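PDB 5VPR: cysteine desulfurase from Elizabethkingia anophelis NUHP1, which probably removes sulfur from L-cysteine to give L-alanine, using pyridoxal 5'-phosphate as cofactor and passing the sulfur to a carrier. Local coordinates for residues 104-109 against 133-138; 202-207 against 223-228. All coordinates share one frame; numbering follows the deposited sequence.

In the fold
Both contacts belong to the large cofactor-binding domain of this class-V enzyme, and their centres lie about 13 Å apart. Contact 1 comes first along the chain and is complete before contact 2 begins. It pairs helices 101-111 and 134-142, which pack on one face of the seven-stranded mixed sheet; contact 2 joins two neighbouring parallel strands of that sheet, 203-207 and 226-230. The layers touch directly: I105 CG1 lies 3.6 Å from F205 CZ, and V108 CG2 sits 3.7 Å from F226 CD2. Helix 101-111 rests on the F205/F226 face of the strand pair, while W136 of helix 134-142 sits on the neighbouring strand 171-177. Strand 203-207 ends at D207, near the cofactor at position 233.

Contact 1. Residues 104-109 against 133-138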
loop_
_atom_site.group_PDB
_atom_site.type_symbol
_atom_site.label_atom_id
_atom_site.label_comp_id
_atom_site.label_asym_id
_atom_site.label_seq_id
_atom_site.Cartn_x
_atom_site.Cartn_y
_atom_site.Cartn_z
ATOM N N GLY A 104 -7.099 -0.776 9.942
ATOM C CA GLY A 104 -6.447 -2.000 10.393
ATOM C C GLY A 104 -5.421 -1.730 11.475
ATOM O O GLY A 104 -5.342 -2.460 12.466
ATOM N N ILE A 105 -4.653 -0.649 11.321
ATOM C CA ILE A 105 -3.658 -0.286 12.327
ATOM C C ILE A 105 -4.341 0.015 13.652
ATOM O O ILE A 105 -3.961 -0.518 14.702
ATOM C CB ILE A 105 -2.817 0.911 11.842
ATOM C CG1 ILE A 105 -1.936 0.521 10.651
ATOM C CG2 ILE A 105 -1.963 1.471 12.981
ATOM C CD1 ILE A 105 -1.177 1.728 10.048
ATOM N N ASN A 106 -5.387 0.856 13.613
ATOM C CA ASN A 106 -6.084 1.250 14.837
ATOM C C ASN A 106 -6.757 0.061 15.498
ATOM O O ASN A 106 -6.823 -0.018 16.731
ATOM C CB ASN A 106 -7.122 2.335 14.533
ATOM C CG ASN A 106 -6.528 3.725 14.574
ATOM O OD1 ASN A 106 -6.304 4.285 15.646
ATOM N ND2 ASN A 106 -6.263 4.287 13.405
ATOM N N LEU A 107 -7.285 -0.859 14.690
ATOM C CA LEU A 107 -7.882 -2.076 15.222
ATOM C C LEU A 107 -6.877 -2.843 16.077
ATOM O O LEU A 107 -7.186 -3.253 17.201
ATOM C CB LEU A 107 -8.389 -2.938 14.063
ATOM C CG LEU A 107 -9.213 -4.213 14.287
ATOM C CD1 LEU A 107 -9.784 -4.639 12.955
ATOM C CD2 LEU A 107 -8.424 -5.375 14.902
ATOM N N VAL A 108 -5.665 -3.056 15.557
ATOM C CA VAL A 108 -4.671 -3.784 16.341
ATOM C C VAL A 108 -4.221 -2.948 17.530
ATOM O O VAL A 108 -4.107 -3.457 18.649
ATOM C CB VAL A 108 -3.482 -4.208 15.459
ATOM C CG1 VAL A 108 -2.341 -4.792 16.322
ATOM C CG2 VAL A 108 -3.935 -5.222 14.400
ATOM N N ALA A 109 -3.961 -1.656 17.318
ATOM C CA ALA A 109 -3.414 -0.847 18.407
ATOM C C ALA A 109 -4.363 -0.815 19.594
ATOM O O ALA A 109 -3.925 -0.897 20.749
ATOM C CB ALA A 109 -3.110 0.575 17.932
ATOM N N ILE A 133 1.411 7.107 12.966
ATOM C CA ILE A 133 2.171 6.698 14.148
ATOM C C ILE A 133 1.456 7.053 15.442
ATOM O O ILE A 133 1.935 6.696 16.528
ATOM C CB ILE A 133 3.579 7.329 14.152
ATOM N N VAL A 134 0.325 7.744 15.359
ATOM C CA VAL A 134 -0.486 8.132 16.508
ATOM C C VAL A 134 -1.068 6.921 17.236
ATOM O O VAL A 134 -1.019 6.899 18.473
ATOM C CB VAL A 134 -1.612 9.089 16.083
ATOM C CG1 VAL A 134 -2.109 9.883 17.277
ATOM C CG2 VAL A 134 -1.135 10.004 14.966
ATOM N N PRO A 135 -1.652 5.918 16.549
ATOM C CA PRO A 135 -2.234 4.786 17.301
ATOM C C PRO A 135 -1.241 4.120 18.226
ATOM O O PRO A 135 -1.588 3.745 19.350
ATOM C CB PRO A 135 -2.695 3.819 16.199
ATOM C CG PRO A 135 -2.853 4.641 14.996
ATOM C CD PRO A 135 -1.795 5.710 15.095
ATOM N N TRP A 136 -0.000 3.968 17.770
ATOM C CA TRP A 136 1.030 3.397 18.624
ATOM C C TRP A 136 1.449 4.387 19.700
ATOM O O TRP A 136 1.690 3.998 20.847
ATOM C CB TRP A 136 2.224 2.962 17.774
ATOM C CG TRP A 136 1.834 2.110 16.591
ATOM C CD1 TRP A 136 1.990 2.424 15.268
ATOM C CD2 TRP A 136 1.197 0.821 16.621
ATOM N NE1 TRP A 136 1.507 1.408 14.479
ATOM C CE2 TRP A 136 1.019 0.413 15.283
ATOM C CE3 TRP A 136 0.778 -0.031 17.644
ATOM C CZ2 TRP A 136 0.435 -0.805 14.947
ATOM C CZ3 TRP A 136 0.194 -1.242 17.306
ATOM C CH2 TRP A 136 0.030 -1.616 15.973
ATOM N N GLN A 137 1.533 5.677 19.353
ATOM C CA GLN A 137 1.831 6.684 20.365
ATOM C C GLN A 137 0.705 6.761 21.386
ATOM O O GLN A 137 0.951 6.962 22.580
ATOM C CB GLN A 137 2.073 8.048 19.713
ATOM N N MET A 138 -0.540 6.579 20.934
ATOM C CA MET A 138 -1.677 6.584 21.849
ATOM C C MET A 138 -1.724 5.305 22.680
ATOM O O MET A 138 -2.084 5.340 23.863
ATOM C CB MET A 138 -2.978 6.776 21.065
#
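The indole of W136 reaches across to helix 101-111 and takes the methyl of A109 over one face of its six-membered ring. This is a CH-pi contact, with A109 CB 4.2 Å from the ring centroid and displaced toward the rim near CE3 and CZ3. At the ring's edge, close to its plane, V108 CG1 approaches W136 CH2 at 4.0 Å. I105 comes in obliquely with its CG2 branch, 3.8 Å from W136 NE1 and about as near to CZ2. That branch stands anti to the backbone N, while CG1 lies beside the N (chi1 -68°) and leads to F205 on the sheet below. W136 also rests on L173 and S175 of strand 171-177, so the indole is wedged between helix and sheet.

Farther from the sheet, the pyrrolidine ring of P135 faces the same helix. Its CB meets A109 CB at 3.7 Å, and its CG lies 3.9 Å from I105 CG2. The N106 side chain crosses P135 at about a right angle, bringing OD1 to 3.5 Å from P135 CG; its ND2 is turned back to bond the carbonyl of T102 in its own helix. The axes of the two segments come within 9.2 Å and diverge by only 12°, a side-by-side helix pair on a central sheet, as in the large domain of fold-type I pyridoxal phosphate enzymes.

Contact 2. Residues 202-207 against 223-228; sequences AFIFID and DCDFFA
F205 and F226 form the apolar centre on one face of the strand pair, their side chains crossing at about a right angle with the ring planes 36° apart. With its CG anti to the backbone N (chi1 -175°), F205 brings CD1 to 3.6 Å from F226 CB, while its CZ reaches A228 CB at 3.8 Å. Helix 101-111 lies against this face through I105 and V108. On the other face, I206 CG1 touches C224 CB at 3.6 Å, and CG2 leans on the F227 ring at CD1.

Between the faces runs the parallel ladder, I206 N to F226 O and A228 N to I206 O. At its start, I204 O accepts two N-H groups in its carbonyl plane, from D225 and F226. Beyond them, D225 OD2 stands in for a backbone acceptor, taking I204 N at 2.8 Å through its anti lone pair; its salt bridge with R197 would help stabilise the charge. Strands 203-207 and 226-230, with helix 219-222 between, make a beta-alpha-beta unit; D207 OD1 accepts from A209 N, and OD2 lies close to N1 of the cofactor-lysine adduct, consistent with the aspartate that faces the pyridine nitrogen in fold-type I enzymes.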
loop_
_atom_site.group_PDB
_atom_site.type_symbol
_atom_site.label_atom_id
_atom_site.label_comp_id
_atom_site.label_asym_id
_atom_site.label_seq_id
_atom_site.Cartn_x
_atom_site.Cartn_y
_atom_site.Cartn_z
ATOM N N ALA A 202 7.668 -10.668 20.583
ATOM C CA ALA A 202 6.799 -9.597 20.100
ATOM C C ALA A 202 5.902 -10.076 18.964
ATOM O O ALA A 202 6.278 -10.939 18.171
ATOM C CB ALA A 202 7.643 -8.409 19.608
ATOM N N PHE A 203 4.705 -9.493 18.882
ATOM C CA PHE A 203 3.911 -9.591 17.666
ATOM C C PHE A 203 4.525 -8.730 16.569
ATOM O O PHE A 203 5.105 -7.673 16.831
ATOM C CB PHE A 203 2.461 -9.134 17.908
ATOM C CG PHE A 203 1.655 -10.040 18.820
ATOM C CD1 PHE A 203 0.445 -9.606 19.347
ATOM C CD2 PHE A 203 2.097 -11.314 19.143
ATOM C CE1 PHE A 203 -0.309 -10.428 20.189
ATOM C CE2 PHE A 203 1.350 -12.139 19.983
ATOM C CZ PHE A 203 0.146 -11.692 20.505
ATOM N N ILE A 204 4.360 -9.164 15.321
ATOM C CA ILE A 204 4.931 -8.465 14.175
ATOM C C ILE A 204 3.802 -7.946 13.287
ATOM O O ILE A 204 3.069 -8.733 12.674
ATOM C CB ILE A 204 5.874 -9.360 13.375
ATOM C CG1 ILE A 204 7.020 -9.840 14.270
ATOM C CG2 ILE A 204 6.391 -8.601 12.152
ATOM C CD1 ILE A 204 7.931 -10.800 13.590
ATOM N N PHE A 205 3.692 -6.627 13.178
ATOM C CA PHE A 205 2.693 -5.987 12.318
ATOM C C PHE A 205 3.396 -5.438 11.085
ATOM O O PHE A 205 4.277 -4.579 11.202
ATOM C CB PHE A 205 1.974 -4.866 13.078
ATOM C CG PHE A 205 0.834 -4.210 12.319
ATOM C CD1 PHE A 205 -0.483 -4.449 12.685
ATOM C CD2 PHE A 205 1.076 -3.326 11.285
ATOM C CE1 PHE A 205 -1.541 -3.833 12.018
ATOM C CE2 PHE A 205 0.013 -2.703 10.611
ATOM C CZ PHE A 205 -1.297 -2.970 10.983
ATOM N N ILE A 206 2.989 -5.902 9.907
ATOM C CA ILE A 206 3.522 -5.404 8.642
ATOM C C ILE A 206 2.447 -4.562 7.950
ATOM O O ILE A 206 1.359 -5.058 7.639
ATOM C CB ILE A 206 3.979 -6.546 7.728
ATOM C CG1 ILE A 206 5.015 -7.423 8.447
ATOM C CG2 ILE A 206 4.598 -5.959 6.452
ATOM C CD1 ILE A 206 6.320 -6.694 8.716
ATOM N N ASP A 207 2.758 -3.297 7.714
ATOM C CA ASP A 207 1.969 -2.414 6.851
ATOM C C ASP A 207 2.395 -2.648 5.402
ATOM O O ASP A 207 3.481 -2.225 4.985
ATOM C CB ASP A 207 2.191 -0.978 7.306
ATOM C CG ASP A 207 1.591 0.077 6.366
ATOM O OD1 ASP A 207 1.106 -0.227 5.244
ATOM O OD2 ASP A 207 1.645 1.251 6.790
ATOM N N ASP A 223 5.671 -14.997 7.524
ATOM C CA ASP A 223 5.551 -15.205 8.964
ATOM C C ASP A 223 5.276 -13.899 9.719
ATOM O O ASP A 223 5.688 -13.727 10.870
ATOM C CB ASP A 223 6.801 -15.912 9.519
ATOM C CG ASP A 223 6.605 -16.374 10.936
ATOM O OD1 ASP A 223 5.485 -16.856 11.231
ATOM O OD2 ASP A 223 7.543 -16.226 11.747
ATOM N N CYS A 224 4.558 -12.958 9.100
ATOM C CA CYS A 224 4.042 -11.834 9.867
ATOM C C CYS A 224 2.896 -12.302 10.762
ATOM O O CYS A 224 2.234 -13.310 10.486
ATOM C CB CYS A 224 3.549 -10.729 8.928
ATOM S SG CYS A 224 2.342 -11.385 7.744
ATOM N N ASP A 225 2.671 -11.581 11.860
ATOM C CA ASP A 225 1.472 -11.839 12.656
ATOM C C ASP A 225 0.261 -11.075 12.133
ATOM O O ASP A 225 -0.872 -11.562 12.250
ATOM C CB ASP A 225 1.709 -11.461 14.113
ATOM C CG ASP A 225 2.720 -12.371 14.785
ATOM O OD1 ASP A 225 2.541 -13.599 14.702
ATOM O OD2 ASP A 225 3.687 -11.855 15.369
ATOM N N PHE A 226 0.490 -9.887 11.574
ATOM C CA PHE A 226 -0.536 -9.067 10.942
ATOM C C PHE A 226 0.007 -8.527 9.630
ATOM O O PHE A 226 1.201 -8.245 9.511
ATOM C CB PHE A 226 -0.946 -7.858 11.788
ATOM C CG PHE A 226 -1.352 -8.187 13.169
ATOM C CD1 PHE A 226 -0.442 -8.091 14.209
ATOM C CD2 PHE A 226 -2.651 -8.576 13.446
ATOM C CE1 PHE A 226 -0.816 -8.385 15.502
ATOM C CE2 PHE A 226 -3.029 -8.877 14.742
ATOM C CZ PHE A 226 -2.115 -8.782 15.767
ATOM N N PHE A 227 -0.885 -8.340 8.656
ATOM C CA PHE A 227 -0.525 -7.742 7.377
ATOM C C PHE A 227 -1.697 -6.887 6.927
ATOM O O PHE A 227 -2.803 -7.403 6.796
ATOM C CB PHE A 227 -0.201 -8.807 6.320
ATOM C CG PHE A 227 0.328 -8.231 5.022
ATOM C CD1 PHE A 227 1.680 -7.954 4.870
ATOM C CD2 PHE A 227 -0.531 -7.958 3.961
ATOM C CE1 PHE A 227 2.175 -7.417 3.682
ATOM C CE2 PHE A 227 -0.047 -7.407 2.771
ATOM C CZ PHE A 227 1.314 -7.144 2.629
ATOM N N ALA A 228 -1.473 -5.589 6.704
ATOM C CA ALA A 228 -2.565 -4.672 6.395
ATOM C C ALA A 228 -2.313 -3.930 5.085
ATOM O O ALA A 228 -1.174 -3.549 4.788
ATOM C CB ALA A 228 -2.765 -3.671 7.545
#